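Local atomic coordinates of cytochrome C (Marichromatium purpuratum 984, PDB entry 5LO9), a protein that acts as a thiosulfate dehydrogenase of the TsdBA type, probably converting thiosulfate to tetrathionate and passing the electrons along its c-type hemes. Residues E115-A120 / L452-R457; R266-T271 / Q285-C290; R391-A396 / P460-D465. All coordinates share one frame; numbering follows the deposited sequence.

In the fold
The three contacts lie around the heme held by C402, C405, H406 and M450. Contact 1 brings the approach to the C121/C124 heme site against the chain just past M450, so it sits between two hemes. Contact 2, centred about 19 Å from the centre of contact 1 and about 7 Å from it at the nearest atoms, carries C287 and C290 of the next heme, which R326 of the thiosulfate pocket also binds; R269 and Q285 reach back to the central heme. Contact 3 joins two helices of the domain around that heme; its centre is about 21 Å from that of contact 1, whose 452-457 segment leads into 460-465, and about 27 Å from that of contact 2.

Contact 1: residues E115-A120 / L452-R457; sequences ERDLPA and LLDTVR. With HEC (heme c), chain D.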
loop_
_atom_site.group_PDB
_atom_site.type_symbol
_atom_site.label_atom_id
_atom_site.label_comp_id
_atom_site.label_asym_id
_atom_site.label_seq_id
_atom_site.Cartn_x
_atom_site.Cartn_y
_atom_site.Cartn_z
ATOM N N GLU A 115 6.385 1.274 -27.668
ATOM C CA GLU A 115 6.969 0.751 -28.891
ATOM C C GLU A 115 7.570 1.815 -29.817
ATOM O O GLU A 115 8.461 1.492 -30.614
ATOM C CB GLU A 115 5.911 -0.037 -29.646
ATOM C CG GLU A 115 5.311 -1.190 -28.807
ATOM C CD GLU A 115 6.355 -2.096 -28.144
ATOM O OE1 GLU A 115 7.304 -2.566 -28.832
ATOM O OE2 GLU A 115 6.184 -2.377 -26.926
ATOM N N ARG A 116 7.137 3.072 -29.740
ATOM C CA ARG A 116 7.615 4.070 -30.686
ATOM C C ARG A 116 8.113 5.374 -30.049
ATOM O O ARG A 116 8.419 6.322 -30.786
ATOM C CB ARG A 116 6.511 4.366 -31.702
ATOM C CG ARG A 116 6.182 3.178 -32.553
ATOM C CD ARG A 116 5.058 3.482 -33.552
ATOM N NE ARG A 116 3.766 3.050 -33.062
ATOM C CZ ARG A 116 2.635 3.129 -33.744
ATOM N NH1 ARG A 116 2.606 3.654 -34.959
ATOM N NH2 ARG A 116 1.525 2.713 -33.181
ATOM N N ASP A 117 8.217 5.463 -28.720
ATOM C CA ASP A 117 8.686 6.701 -28.073
ATOM C C ASP A 117 7.881 7.905 -28.570
ATOM O O ASP A 117 8.390 9.016 -28.703
ATOM C CB ASP A 117 10.194 6.918 -28.308
ATOM C CG ASP A 117 11.060 5.797 -27.717
ATOM O OD1 ASP A 117 10.882 5.463 -26.523
ATOM O OD2 ASP A 117 11.896 5.210 -28.454
ATOM N N LEU A 118 6.607 7.683 -28.843
ATOM C CA LEU A 118 5.768 8.630 -29.547
ATOM C C LEU A 118 4.772 9.273 -28.593
ATOM O O LEU A 118 3.905 8.563 -28.066
ATOM C CB LEU A 118 5.024 7.900 -30.653
ATOM C CG LEU A 118 4.000 8.699 -31.448
ATOM C CD1 LEU A 118 4.675 9.820 -32.252
ATOM C CD2 LEU A 118 3.256 7.737 -32.366
ATOM N N PRO A 119 4.828 10.570 -28.328
ATOM C CA PRO A 119 3.823 11.193 -27.452
ATOM C C PRO A 119 2.447 11.248 -28.113
ATOM O O PRO A 119 2.303 11.139 -29.331
ATOM C CB PRO A 119 4.368 12.603 -27.239
ATOM C CG PRO A 119 5.826 12.531 -27.665
ATOM C CD PRO A 119 5.860 11.523 -28.742
ATOM N N ALA A 120 1.423 11.434 -27.283
ATOM C CA ALA A 120 0.083 11.684 -27.805
ATOM C C ALA A 120 0.044 12.956 -28.650
ATOM O O ALA A 120 0.709 13.954 -28.357
ATOM C CB ALA A 120 -0.922 11.830 -26.673
ATOM N N LEU A 452 10.744 16.350 -25.330
ATOM C CA LEU A 452 9.645 15.384 -25.337
ATOM C C LEU A 452 9.791 14.314 -26.408
ATOM O O LEU A 452 9.829 13.115 -26.102
ATOM C CB LEU A 452 8.341 16.139 -25.556
ATOM C CG LEU A 452 7.077 15.343 -25.520
ATOM C CD1 LEU A 452 6.805 14.879 -24.099
ATOM C CD2 LEU A 452 5.990 16.250 -26.086
ATOM N N LEU A 453 9.929 14.751 -27.658
ATOM C CA LEU A 453 10.121 13.872 -28.804
ATOM C C LEU A 453 11.601 13.800 -29.120
ATOM O O LEU A 453 12.279 14.827 -29.204
ATOM C CB LEU A 453 9.339 14.380 -30.014
ATOM C CG LEU A 453 9.286 13.520 -31.263
ATOM C CD1 LEU A 453 8.891 12.090 -30.949
ATOM C CD2 LEU A 453 8.321 14.178 -32.289
ATOM N N ASP A 454 12.095 12.585 -29.302
ATOM C CA ASP A 454 13.534 12.376 -29.342
ATOM C C ASP A 454 14.130 12.643 -30.724
ATOM O O ASP A 454 14.930 11.841 -31.212
ATOM C CB ASP A 454 13.926 10.962 -28.868
ATOM C CG ASP A 454 13.270 9.852 -29.653
ATOM O OD1 ASP A 454 12.304 10.071 -30.407
ATOM O OD2 ASP A 454 13.787 8.737 -29.531
ATOM N N THR A 455 13.778 13.756 -31.365
ATOM C CA THR A 455 14.575 14.200 -32.502
ATOM C C THR A 455 15.932 14.708 -32.051
ATOM O O THR A 455 16.900 14.694 -32.830
ATOM C CB THR A 455 13.888 15.324 -33.243
ATOM O OG1 THR A 455 13.781 16.433 -32.357
ATOM C CG2 THR A 455 12.519 14.906 -33.713
ATOM N N VAL A 456 16.016 15.100 -30.789
ATOM C CA VAL A 456 17.222 15.612 -30.157
ATOM C C VAL A 456 17.418 14.860 -28.855
ATOM O O VAL A 456 16.472 14.708 -28.077
ATOM C CB VAL A 456 17.096 17.126 -29.878
ATOM C CG1 VAL A 456 18.375 17.653 -29.282
ATOM C CG2 VAL A 456 16.702 17.879 -31.161
ATOM N N ARG A 457 18.649 14.456 -28.569
ATOM C CA ARG A 457 18.938 13.894 -27.255
ATOM C C ARG A 457 20.257 14.455 -26.754
ATOM O O ARG A 457 21.304 14.216 -27.357
ATOM C CB ARG A 457 18.956 12.364 -27.301
ATOM C CG ARG A 457 17.553 11.708 -27.061
ATOM C CD ARG A 457 17.040 11.910 -25.636
ATOM N NE ARG A 457 15.659 11.497 -25.368
ATOM C CZ ARG A 457 14.589 12.289 -25.460
ATOM N NH1 ARG A 457 14.706 13.551 -25.846
ATOM N NH2 ARG A 457 13.386 11.817 -25.148
HETATM FE FE HEC D . 1.593 17.592 -35.065
HETATM C CHA HEC D . 1.389 20.283 -37.272
HETATM C CHB HEC D . -0.850 15.900 -36.922
HETATM C CHC HEC D . 1.676 14.951 -32.787
HETATM C CHD HEC D . 4.222 19.148 -33.391
HETATM N NA HEC D . 0.477 18.031 -36.774
HETATM C C1A HEC D . 0.537 19.141 -37.497
HETATM C C2A HEC D . -0.364 19.144 -38.664
HETATM C C3A HEC D . -1.018 17.836 -38.577
HETATM C C4A HEC D . -0.419 17.228 -37.358
HETATM C CMA HEC D . -2.052 17.289 -39.521
HETATM C CAA HEC D . -0.589 20.202 -39.715
HETATM C CBA HEC D . -1.724 21.113 -39.275
HETATM C CGA HEC D . -2.035 22.143 -40.336
HETATM O O1A HEC D . -2.796 23.089 -40.044
HETATM O O2A HEC D . -1.520 22.004 -41.471
HETATM N NB HEC D . 0.596 15.768 -34.888
HETATM C C1B HEC D . -0.335 15.275 -35.708
HETATM C C2B HEC D . -0.841 13.944 -35.281
HETATM C C3B HEC D . -0.071 13.665 -34.063
HETATM C C4B HEC D . 0.779 14.859 -33.926
HETATM C CMB HEC D . -1.879 13.102 -35.968
HETATM C CAB HEC D . -0.125 12.483 -33.138
HETATM C CBB HEC D . 0.122 11.219 -33.909
HETATM N NC HEC D . 2.731 17.134 -33.386
HETATM C C1C HEC D . 2.603 16.066 -32.609
HETATM C C2C HEC D . 3.552 16.045 -31.478
HETATM C C3C HEC D . 4.332 17.278 -31.651
HETATM C C4C HEC D . 3.725 17.862 -32.876
HETATM C CMC HEC D . 3.657 14.968 -30.442
HETATM C CAC HEC D . 5.425 17.894 -30.806
HETATM C CBC HEC D . 6.491 16.998 -30.243
HETATM N ND HEC D . 2.618 19.384 -35.285
HETATM C C1D HEC D . 3.633 19.811 -34.552
HETATM C C2D HEC D . 4.144 21.127 -34.982
HETATM C C3D HEC D . 3.324 21.485 -36.115
HETATM C C4D HEC D . 2.400 20.320 -36.213
HETATM C CMD HEC D . 5.262 21.900 -34.405
HETATM C CAD HEC D . 3.419 22.740 -36.949
HETATM C CBD HEC D . 4.275 22.515 -38.203
HETATM C CGD HEC D . 4.615 23.818 -38.896
HETATM O O1D HEC D . 4.540 23.804 -40.141
HETATM O O2D HEC D . 4.934 24.839 -38.227
HETATM O O HOH W 1 10.307 10.752 -27.645
#
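One face of the R457 guanidinium is taken by CB of D454, 3.7 Å above the plane and over its centre, while the carboxylates of D454 and D117 meet tip to tip with planes 70° apart. This is a junction between two cytochrome c domains: 115-120 leads into the C121/C124 heme-binding motif of one, and 452-457 follows the axial methionine M450 of another. D117, with positive phi, leaves helix 113-116 and forms a G1 beta bulge with L118 facing D112; D454 is the centre of an inverse gamma turn. Facing acids at 4.1 Å between D117 OD2 and D454 OD2 would repel, but R297 and R237 pair with D117 and R173 with D454, which is likely to keep both ionised. A water ties the backbones together, donating to D117 O at 2.8 Å and to L452 O at 2.9 Å, and weakly accepting from D454 N. The rest of the contact is apolar. The P119 ring slides past L452, CG to CG at 3.8 Å, and its CD meets CD1 of L453, 3.8 Å away. With CG of L453 anti to the backbone N (chi1 -173°), CD1 goes to P119 while CD2 lies 3.9 Å from CBC of the heme bound by C121 and C124; L452 touches the heme that M450 ligates. P119 CB lies 4.0 Å from CMC of the former heme.

Contact 2: residues R266-T271 / Q285-C290; sequences RLFRHT and QTCAGC. With HEC (heme c), chain E.
Q285 opens the segment by turning away from helix 256-269; its NE2 hydrogen-bonds a propionate of the heme held by C402 and C405, not the one attached to this segment. T286 then leans onto the end of that helix, CG2 lying 3.4 Å from R269 O. C287 begins the CXXCH heme-attachment motif, C287 to H291. Its backbone N gives a nearly straight bond (166°) to T271 OG1 at 3.2 Å, and the same hydroxyl donates to L267 O at 2.7 Å, in the carbonyl plane, so OG1 relays between helix end and motif. C287 CB sits over the middle of the F268 ring, a CH-pi contact with 3.4 Å to the centroid, and its SG, bonded to heme CAB, also lies over that face. F268 gets there with CG anti to the backbone N, and its CE1 touches the heme methyl CMB. A288 follows, its N hydrogen-bonding F268 O at 3.1 Å; the bond is bent (137°), the donor standing 34° out of the carbonyl plane. Its methyl is centred over one face of the R269 guanidinium, CB to CZ 3.3 Å, reached because the arginine chain bends at chi2 and chi3. At G289 the backbone N returns to T286 O at 3.1 Å, closing the turn, and C290 makes the second thioether, SG to heme CAC. R269 NH2 hydrogen-bonds a propionate of the C402/C405 heme, and NH1 lies near the like-charged NH1 of R123. The end of helix 256-269 thus bonds the thioether turn of one heme, while its arginine, on a propionate of another, would probably offset that charge.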
loop_
_atom_site.group_PDB
_atom_site.type_symbol
_atom_site.label_atom_id
_atom_site.label_comp_id
_atom_site.label_asym_id
_atom_site.label_seq_id
_atom_site.Cartn_x
_atom_site.Cartn_y
_atom_site.Cartn_z
ATOM N N ARG A 266 -7.144 10.085 -13.767
ATOM C CA ARG A 266 -7.444 11.445 -14.195
ATOM C C ARG A 266 -6.905 12.491 -13.218
ATOM O O ARG A 266 -6.476 13.567 -13.650
ATOM C CB ARG A 266 -8.960 11.556 -14.445
ATOM C CG ARG A 266 -9.759 12.592 -13.715
ATOM C CD ARG A 266 -10.958 13.085 -14.570
ATOM N NE ARG A 266 -10.878 14.549 -14.656
ATOM C CZ ARG A 266 -10.921 15.264 -15.777
ATOM N NH1 ARG A 266 -11.066 14.640 -16.943
ATOM N NH2 ARG A 266 -10.810 16.611 -15.724
ATOM N N LEU A 267 -6.824 12.182 -11.926
ATOM C CA LEU A 267 -6.182 13.111 -11.016
ATOM C C LEU A 267 -4.693 13.212 -11.302
ATOM O O LEU A 267 -4.087 14.265 -11.099
ATOM C CB LEU A 267 -6.386 12.657 -9.595
ATOM C CG LEU A 267 -7.793 12.603 -9.021
ATOM C CD1 LEU A 267 -7.711 12.209 -7.534
ATOM C CD2 LEU A 267 -8.448 13.932 -9.176
ATOM N N PHE A 268 -4.086 12.105 -11.721
ATOM C CA PHE A 268 -2.673 12.110 -12.068
ATOM C C PHE A 268 -2.398 13.033 -13.254
ATOM O O PHE A 268 -1.394 13.760 -13.278
ATOM C CB PHE A 268 -2.242 10.678 -12.389
ATOM C CG PHE A 268 -0.772 10.421 -12.240
ATOM C CD1 PHE A 268 -0.258 10.000 -11.030
ATOM C CD2 PHE A 268 0.083 10.572 -13.319
ATOM C CE1 PHE A 268 1.101 9.730 -10.877
ATOM C CE2 PHE A 268 1.433 10.302 -13.182
ATOM C CZ PHE A 268 1.947 9.881 -11.941
ATOM N N ARG A 269 -3.281 12.994 -14.253
ATOM C CA ARG A 269 -3.136 13.723 -15.503
ATOM C C ARG A 269 -3.689 15.152 -15.427
ATOM O O ARG A 269 -3.201 16.052 -16.128
ATOM C CB ARG A 269 -3.851 12.923 -16.604
ATOM C CG ARG A 269 -3.845 13.512 -17.995
ATOM C CD ARG A 269 -2.469 13.497 -18.616
ATOM N NE ARG A 269 -1.715 14.715 -18.340
ATOM C CZ ARG A 269 -0.541 15.027 -18.878
ATOM N NH1 ARG A 269 0.063 14.220 -19.747
ATOM N NH2 ARG A 269 0.036 16.161 -18.522
ATOM N N HIS A 270 -4.705 15.394 -14.610
ATOM C CA HIS A 270 -5.352 16.699 -14.568
ATOM C C HIS A 270 -5.346 17.245 -13.154
ATOM O O HIS A 270 -6.315 17.840 -12.703
ATOM C CB HIS A 270 -6.765 16.616 -15.125
ATOM C CG HIS A 270 -6.824 16.076 -16.529
ATOM N ND1 HIS A 270 -6.640 16.868 -17.643
ATOM C CD2 HIS A 270 -7.019 14.819 -16.994
ATOM C CE1 HIS A 270 -6.749 16.129 -18.731
ATOM N NE2 HIS A 270 -6.971 14.880 -18.368
ATOM N N THR A 271 -4.208 17.082 -12.467
ATOM C CA THR A 271 -4.134 17.349 -11.039
ATOM C C THR A 271 -4.590 18.762 -10.712
ATOM O O THR A 271 -5.245 19.000 -9.681
ATOM C CB THR A 271 -2.706 17.152 -10.542
ATOM O OG1 THR A 271 -2.068 16.072 -11.247
ATOM C CG2 THR A 271 -2.742 16.814 -9.069
ATOM N N GLN A 285 0.997 22.618 -12.401
ATOM C CA GLN A 285 1.698 21.372 -12.611
ATOM C C GLN A 285 0.682 20.242 -12.588
ATOM O O GLN A 285 -0.453 20.419 -12.143
ATOM C CB GLN A 285 2.738 21.147 -11.530
ATOM C CG GLN A 285 3.756 22.264 -11.417
ATOM C CD GLN A 285 4.736 22.382 -12.581
ATOM O OE1 GLN A 285 4.958 23.475 -13.098
ATOM N NE2 GLN A 285 5.370 21.288 -12.946
ATOM N N THR A 286 1.099 19.081 -13.092
ATOM C CA THR A 286 0.386 17.832 -12.892
ATOM C C THR A 286 1.418 16.744 -12.644
ATOM O O THR A 286 2.576 16.855 -13.053
ATOM C CB THR A 286 -0.483 17.410 -14.081
ATOM O OG1 THR A 286 0.362 17.063 -15.189
ATOM C CG2 THR A 286 -1.488 18.490 -14.505
ATOM N N CYS A 287 0.964 15.664 -12.002
ATOM C CA CYS A 287 1.834 14.524 -11.745
ATOM C C CYS A 287 2.417 14.023 -13.053
ATOM O O CYS A 287 3.591 13.644 -13.127
ATOM C CB CYS A 287 1.052 13.381 -11.073
ATOM S SG CYS A 287 -0.069 13.736 -9.655
ATOM N N ALA A 288 1.587 14.001 -14.092
ATOM C CA ALA A 288 1.948 13.403 -15.362
ATOM C C ALA A 288 3.091 14.142 -16.049
ATOM O O ALA A 288 3.771 13.552 -16.899
ATOM C CB ALA A 288 0.714 13.396 -16.270
ATOM N N GLY A 289 3.306 15.411 -15.696
ATOM C CA GLY A 289 4.307 16.215 -16.366
ATOM C C GLY A 289 5.731 15.830 -16.014
ATOM O O GLY A 289 6.663 16.138 -16.761
ATOM N N CYS A 290 5.939 15.257 -14.837
ATOM C CA CYS A 290 7.249 14.762 -14.468
ATOM C C CYS A 290 7.331 13.241 -14.487
ATOM O O CYS A 290 8.414 12.698 -14.262
ATOM C CB CYS A 290 7.633 15.268 -13.082
ATOM S SG CYS A 290 7.620 17.068 -12.901
HETATM FE FE HEC E . 6.600 12.868 -8.196
HETATM C CHA HEC E . 9.111 10.690 -7.056
HETATM C CHB HEC E . 4.130 10.620 -7.147
HETATM C CHC HEC E . 4.085 15.175 -9.099
HETATM C CHD HEC E . 9.006 14.886 -9.596
HETATM N NA HEC E . 6.635 10.998 -7.281
HETATM C C1A HEC E . 7.714 10.322 -6.903
HETATM C C2A HEC E . 7.401 9.027 -6.261
HETATM C C3A HEC E . 5.950 8.993 -6.290
HETATM C C4A HEC E . 5.559 10.267 -6.943
HETATM C CMA HEC E . 5.079 7.896 -5.794
HETATM C CAA HEC E . 8.374 7.991 -5.755
HETATM C CBA HEC E . 9.038 7.313 -6.949
HETATM C CGA HEC E . 9.918 6.154 -6.514
HETATM O O1A HEC E . 10.229 5.320 -7.393
HETATM O O2A HEC E . 10.325 6.073 -5.315
HETATM N NB HEC E . 4.514 12.916 -8.143
HETATM C C1B HEC E . 3.722 11.920 -7.690
HETATM C C2B HEC E . 2.294 12.247 -7.758
HETATM C C3B HEC E . 2.285 13.589 -8.324
HETATM C C4B HEC E . 3.713 13.906 -8.511
HETATM C CMB HEC E . 1.138 11.393 -7.379
HETATM C CAB HEC E . 1.087 14.436 -8.608
HETATM C CBB HEC E . 0.413 14.744 -7.272
HETATM N NC HEC E . 6.552 14.718 -9.163
HETATM C C1C HEC E . 5.477 15.467 -9.452
HETATM C C2C HEC E . 5.806 16.684 -10.229
HETATM C C3C HEC E . 7.270 16.597 -10.364
HETATM C C4C HEC E . 7.612 15.330 -9.678
HETATM C CMC HEC E . 4.838 17.732 -10.716
HETATM C CAC HEC E . 8.247 17.506 -11.087
HETATM C CBC HEC E . 8.066 18.938 -10.693
HETATM N ND HEC E . 8.682 12.791 -8.282
HETATM C C1D HEC E . 9.447 13.692 -8.878
HETATM C C2D HEC E . 10.883 13.370 -8.791
HETATM C C3D HEC E . 10.955 12.113 -8.025
HETATM C C4D HEC E . 9.509 11.874 -7.768
HETATM C CMD HEC E . 11.973 14.211 -9.361
HETATM C CAD HEC E . 12.156 11.279 -7.617
HETATM C CBD HEC E . 13.227 12.015 -6.783
HETATM C CGD HEC E . 12.827 12.565 -5.398
HETATM O O1D HEC E . 11.820 13.316 -5.225
HETATM O O2D HEC E . 13.573 12.278 -4.423
#

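Contact 3: residues R391-A396 / P460-D465; sequences RTRGAA and PQEAWD. With EDO (1,2-ethanediol), chain Z.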
loop_
_atom_site.group_PDB
_atom_site.type_symbol
_atom_site.label_atom_id
_atom_site.label_comp_id
_atom_site.label_asym_id
_atom_site.label_seq_id
_atom_site.Cartn_x
_atom_site.Cartn_y
_atom_site.Cartn_z
ATOM N N ARG A 391 25.854 27.567 -16.409
ATOM C CA ARG A 391 24.531 28.106 -16.705
ATOM C C ARG A 391 24.504 28.944 -17.972
ATOM O O ARG A 391 23.414 29.215 -18.503
ATOM C CB ARG A 391 24.031 28.974 -15.562
ATOM C CG ARG A 391 24.357 28.444 -14.210
ATOM C CD ARG A 391 23.739 29.365 -13.215
ATOM N NE ARG A 391 24.541 30.534 -12.865
ATOM C CZ ARG A 391 24.070 31.781 -12.848
ATOM N NH1 ARG A 391 22.799 32.055 -13.180
ATOM N NH2 ARG A 391 24.878 32.765 -12.486
ATOM N N THR A 392 25.653 29.422 -18.434
ATOM C CA THR A 392 25.619 30.230 -19.638
ATOM C C THR A 392 25.465 29.345 -20.869
ATOM O O THR A 392 24.607 29.593 -21.737
ATOM C CB THR A 392 26.868 31.114 -19.685
ATOM O OG1 THR A 392 26.772 32.129 -18.661
ATOM C CG2 THR A 392 27.058 31.728 -21.077
ATOM N N ARG A 393 26.254 28.276 -20.938
ATOM C CA ARG A 393 25.999 27.289 -21.969
ATOM C C ARG A 393 24.589 26.724 -21.822
ATOM O O ARG A 393 23.905 26.477 -22.822
ATOM C CB ARG A 393 27.054 26.195 -21.904
ATOM C CG ARG A 393 26.948 25.221 -23.052
ATOM C CD ARG A 393 28.047 24.243 -22.967
ATOM N NE ARG A 393 28.020 23.239 -24.035
ATOM C CZ ARG A 393 27.881 21.922 -23.846
ATOM N NH1 ARG A 393 27.713 21.406 -22.623
ATOM N NH2 ARG A 393 27.918 21.093 -24.893
ATOM N N GLY A 394 24.125 26.553 -20.569
ATOM C CA GLY A 394 22.769 26.086 -20.343
ATOM C C GLY A 394 21.730 27.013 -20.947
ATOM O O GLY A 394 20.788 26.574 -21.594
ATOM N N ALA A 395 21.908 28.308 -20.793
ATOM C CA ALA A 395 20.903 29.200 -21.353
ATOM C C ALA A 395 20.894 29.142 -22.878
ATOM O O ALA A 395 19.828 29.247 -23.508
ATOM C CB ALA A 395 21.160 30.617 -20.858
ATOM N N ALA A 396 22.064 28.940 -23.486
ATOM C CA ALA A 396 22.113 28.751 -24.931
ATOM C C ALA A 396 21.333 27.515 -25.328
ATOM O O ALA A 396 20.461 27.567 -26.208
ATOM C CB ALA A 396 23.556 28.620 -25.389
ATOM N N PRO A 460 25.130 14.056 -21.486
ATOM C CA PRO A 460 25.094 14.293 -20.039
ATOM C C PRO A 460 25.474 15.706 -19.682
ATOM O O PRO A 460 24.699 16.404 -19.006
ATOM C CB PRO A 460 26.102 13.281 -19.514
ATOM C CG PRO A 460 26.028 12.180 -20.506
ATOM C CD PRO A 460 25.838 12.825 -21.824
ATOM N N GLN A 461 26.607 16.180 -20.211
ATOM C CA GLN A 461 27.072 17.514 -19.868
ATOM C C GLN A 461 26.059 18.573 -20.303
ATOM O O GLN A 461 25.791 19.525 -19.563
ATOM C CB GLN A 461 28.441 17.772 -20.504
ATOM C CG GLN A 461 29.090 19.092 -20.068
ATOM C CD GLN A 461 29.575 19.075 -18.617
ATOM O OE1 GLN A 461 30.446 18.267 -18.257
ATOM N NE2 GLN A 461 28.997 19.950 -17.770
ATOM N N GLU A 462 25.466 18.422 -21.489
ATOM C CA GLU A 462 24.453 19.386 -21.889
ATOM C C GLU A 462 23.292 19.338 -20.895
ATOM O O GLU A 462 22.791 20.378 -20.449
ATOM C CB GLU A 462 23.976 19.109 -23.327
ATOM C CG GLU A 462 24.996 19.438 -24.435
ATOM C CD GLU A 462 24.701 18.816 -25.815
ATOM O OE1 GLU A 462 23.733 18.072 -25.997
ATOM O OE2 GLU A 462 25.515 18.996 -26.727
ATOM N N ALA A 463 22.881 18.134 -20.497
ATOM C CA ALA A 463 21.802 18.025 -19.527
ATOM C C ALA A 463 22.164 18.708 -18.226
ATOM O O ALA A 463 21.346 19.440 -17.659
ATOM C CB ALA A 463 21.475 16.557 -19.262
ATOM N N TRP A 464 23.390 18.491 -17.742
ATOM C CA TRP A 464 23.841 19.185 -16.539
ATOM C C TRP A 464 23.795 20.704 -16.696
ATOM O O TRP A 464 23.375 21.419 -15.782
ATOM C CB TRP A 464 25.267 18.793 -16.195
ATOM C CG TRP A 464 25.466 17.470 -15.560
ATOM C CD1 TRP A 464 25.974 16.356 -16.136
ATOM C CD2 TRP A 464 25.185 17.136 -14.204
ATOM N NE1 TRP A 464 26.035 15.339 -15.223
ATOM C CE2 TRP A 464 25.550 15.797 -14.026
ATOM C CE3 TRP A 464 24.649 17.847 -13.114
ATOM C CZ2 TRP A 464 25.389 15.144 -12.810
ATOM C CZ3 TRP A 464 24.497 17.203 -11.926
ATOM C CH2 TRP A 464 24.868 15.862 -11.775
ATOM N N ASP A 465 24.264 21.229 -17.825
ATOM C CA ASP A 465 24.269 22.680 -17.979
ATOM C C ASP A 465 22.841 23.230 -18.049
ATOM O O ASP A 465 22.540 24.253 -17.421
ATOM C CB ASP A 465 25.111 23.082 -19.196
ATOM C CG ASP A 465 26.607 22.692 -19.032
ATOM O OD1 ASP A 465 27.075 22.515 -17.881
ATOM O OD2 ASP A 465 27.330 22.551 -20.052
HETATM C C1 EDO Z . 26.807 22.967 -27.400
HETATM O O1 EDO Z . 26.589 24.357 -27.728
HETATM C C2 EDO Z . 27.882 22.314 -28.290
HETATM O O2 EDO Z . 29.234 22.476 -27.789
#
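R393 NH1 donates to D465 OD2 at 2.8 Å (158° at the hydrogen), a salt bridge made in the guanidinium plane to the anti lone pair of the carboxylate. The R393 chain is extended from CG to NE, with CG anti to the backbone N, so it reaches across to helix 460-470 at full length. NH2 has a second, long salt bridge to E462 OE2 at 3.7 Å and weakly bonds an ethanediol oxygen; OE1 of E462 turns to T459 N. Helices 391-401 and 460-470 are the first and last of a cytochrome c domain, and they cross in the steep fashion of that fold: the short axes approach to 8.6 Å at -97°. The other oxygen of D465, OD1, takes Q461 NE2 at 3.2 Å from above the carboxylate plane and also accepts D390 N, while Q461 NE2 in addition serves G388 O. An alanine in place of D465 would take this acceptor from D390 N and Q461 NE2 and would probably leave R393 less firmly held on helix 460-470. At the crossing G394 lies against D465, its CA 3.5 Å from D465 O in a CA-H...O contact, where a side chain would clash.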